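Local coordinates for Non-ribosomal peptide synthetase (Methanobrevibacter ruminantium, PDB 6VTJ) that carries a peptide intermediate on a phosphopantetheine arm of its thiolation domain and presents it to the fused reductase domain, which reduces it and probably thereby releases it, at the 4'-phosphopantetheine site. Residues are numbered along the deposited sequence; one frame, centred on the assembly and turned at random.

The 4'-phosphopantetheine site. Residues 46-47, 65, 221-224, 336-338, 435. With PNS (4'-phosphopantetheine), chain B.
The pocket is the cleft at the junction of the carrier (thiolation) domain and the reductase domain, entered by the phosphopantetheine arm that the carrier holds covalently at the start of helix 46-58. Attachment is shown by the 1.5 Å bond from Ser46 OG to P24 of PNS. Lys222 reaches the phosphate from the reductase side: CG lies anti to the carbonyl carbon (chi1 -71°), the chain runs extended beyond it, and its tip NZ forms a salt bridge of 2.9 Å to phosphate oxygen O23. An alanine here, lacking the ammonium group, would probably leave the phosphate less firmly held at the domain junction. Water 1 links O23 to Tyr224 O. Further along, backbone groups read the amides: His223 N donates to carbonyl O35 of PNS at 2.9 Å (164° at H), and Ala338 N, at the start of helix 338-349, to O40 at 3.0 Å (173°). Thr435 and Tyr65 pack against the same side of the gem-dimethyl group, Thr435 CB 4.0 Å from C30 and Tyr65 CE2 4.0 Å from C31. Thr435 CA sits over one face of the Tyr65 ring, 3.6 Å above its plane and offset toward the rim. Protein buries 352 of the 460 Å² of the modelled part of the arm, which ends at N41; the thiol end is not modelled. Helices 46-58 and 65-70 thus flank the phosphate end, while the loop at 221-224, the 3-10 helix 334-336 and the start of helix 338-349 line the pantetheine.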
# COMPACT_ATOMS: atom_id res chain seq x y z
N SER A 46 2.31 10.49 -13.59
CA SER A 46 1.73 9.15 -13.49
C SER A 46 0.27 9.13 -13.93
O SER A 46 -0.19 8.11 -14.46
CB SER A 46 1.86 8.66 -12.05
OG SER A 46 1.00 9.43 -11.22
N LEU A 47 -0.46 10.22 -13.74
CA LEU A 47 -1.85 10.23 -14.20
C LEU A 47 -1.95 10.55 -15.69
O LEU A 47 -2.87 10.06 -16.35
CB LEU A 47 -2.68 11.21 -13.38
CG LEU A 47 -2.83 10.80 -11.90
CD1 LEU A 47 -3.74 11.75 -11.14
CD2 LEU A 47 -3.32 9.35 -11.80
N TYR A 65 -0.30 -0.21 -18.15
CA TYR A 65 0.22 0.93 -17.41
C TYR A 65 1.70 0.77 -17.04
O TYR A 65 2.46 1.74 -17.13
CB TYR A 65 -0.64 1.13 -16.16
CG TYR A 65 -0.50 2.44 -15.43
CD1 TYR A 65 -0.58 3.65 -16.09
CD2 TYR A 65 -0.33 2.45 -14.05
CE1 TYR A 65 -0.47 4.85 -15.39
CE2 TYR A 65 -0.23 3.64 -13.35
CZ TYR A 65 -0.30 4.83 -14.01
OH TYR A 65 -0.18 5.99 -13.28
N VAL A 221 3.14 4.76 -0.79
CA VAL A 221 2.35 3.62 -1.24
C VAL A 221 1.90 3.79 -2.69
O VAL A 221 0.80 3.37 -3.06
CB VAL A 221 1.15 3.35 -0.30
CG1 VAL A 221 1.63 3.23 1.14
CG2 VAL A 221 0.07 4.43 -0.38
N LYS A 222 2.76 4.35 -3.54
CA LYS A 222 2.49 4.34 -4.98
C LYS A 222 2.89 3.00 -5.59
O LYS A 222 4.00 2.51 -5.36
CB LYS A 222 3.24 5.49 -5.66
CG LYS A 222 2.64 6.85 -5.31
CD LYS A 222 3.30 8.01 -6.04
CE LYS A 222 2.37 9.21 -5.96
NZ LYS A 222 2.99 10.44 -6.52
N HIS A 223 1.98 2.39 -6.36
CA HIS A 223 2.27 1.10 -6.97
C HIS A 223 3.19 1.21 -8.17
O HIS A 223 3.81 0.21 -8.55
CB HIS A 223 0.98 0.39 -7.40
N TYR A 224 3.27 2.39 -8.80
CA TYR A 224 4.13 2.62 -9.96
C TYR A 224 4.75 4.00 -9.84
O TYR A 224 4.03 4.99 -9.69
CB TYR A 224 3.34 2.50 -11.27
CG TYR A 224 2.61 1.19 -11.35
CD1 TYR A 224 3.27 0.03 -11.74
CD2 TYR A 224 1.26 1.09 -11.01
CE1 TYR A 224 2.62 -1.18 -11.80
CE2 TYR A 224 0.60 -0.13 -11.07
CZ TYR A 224 1.30 -1.26 -11.47
OH TYR A 224 0.67 -2.47 -11.54
N THR A 336 -6.82 8.86 -4.81
CA THR A 336 -5.64 8.11 -5.23
C THR A 336 -5.70 6.61 -4.95
O THR A 336 -4.74 5.90 -5.26
CB THR A 336 -4.41 8.69 -4.54
OG1 THR A 336 -4.54 8.48 -3.13
CG2 THR A 336 -4.33 10.18 -4.81
N ASN A 337 -6.78 6.11 -4.34
CA ASN A 337 -6.88 4.70 -3.99
C ASN A 337 -7.21 3.85 -5.21
O ASN A 337 -8.22 4.09 -5.88
CB ASN A 337 -7.95 4.49 -2.93
CG ASN A 337 -7.93 3.10 -2.38
OD1 ASN A 337 -8.67 2.22 -2.85
ND2 ASN A 337 -7.05 2.87 -1.40
N ALA A 338 -6.42 2.79 -5.45
CA ALA A 338 -6.60 1.97 -6.65
C ALA A 338 -7.86 1.09 -6.57
O ALA A 338 -8.58 0.95 -7.57
CB ALA A 338 -5.36 1.11 -6.89
N THR A 435 -5.03 2.53 -14.41
CA THR A 435 -3.92 2.81 -13.50
C THR A 435 -3.68 1.65 -12.55
O THR A 435 -2.66 1.64 -11.86
CB THR A 435 -4.14 4.10 -12.69
OG1 THR A 435 -5.33 4.00 -11.92
CG2 THR A 435 -4.22 5.33 -13.61
O23 PNS B . 2.54 9.62 -9.28
P24 PNS B . 1.17 9.56 -9.78
O26 PNS B . 0.25 10.54 -9.30
O27 PNS B . 0.62 8.26 -9.19
C28 PNS B . -0.53 7.64 -9.68
C29 PNS B . -0.70 6.21 -9.18
C30 PNS B . -2.00 5.68 -9.70
C31 PNS B . 0.42 5.34 -9.73
C32 PNS B . -0.73 6.22 -7.64
O33 PNS B . -1.60 7.23 -7.22
C34 PNS B . -1.11 4.88 -7.04
O35 PNS B . -0.37 3.96 -7.19
N36 PNS B . -2.25 4.78 -6.35
C37 PNS B . -2.72 3.61 -5.68
C38 PNS B . -2.23 3.48 -4.26
C39 PNS B . -2.96 2.42 -3.51
O40 PNS B . -4.13 2.26 -3.63
N41 PNS B . -2.24 1.71 -2.71
O HOH W 1 4.33 7.85 -9.81
O HOH W 2 3.91 11.45 -11.46
O HOH W 3 -0.08 12.37 -11.34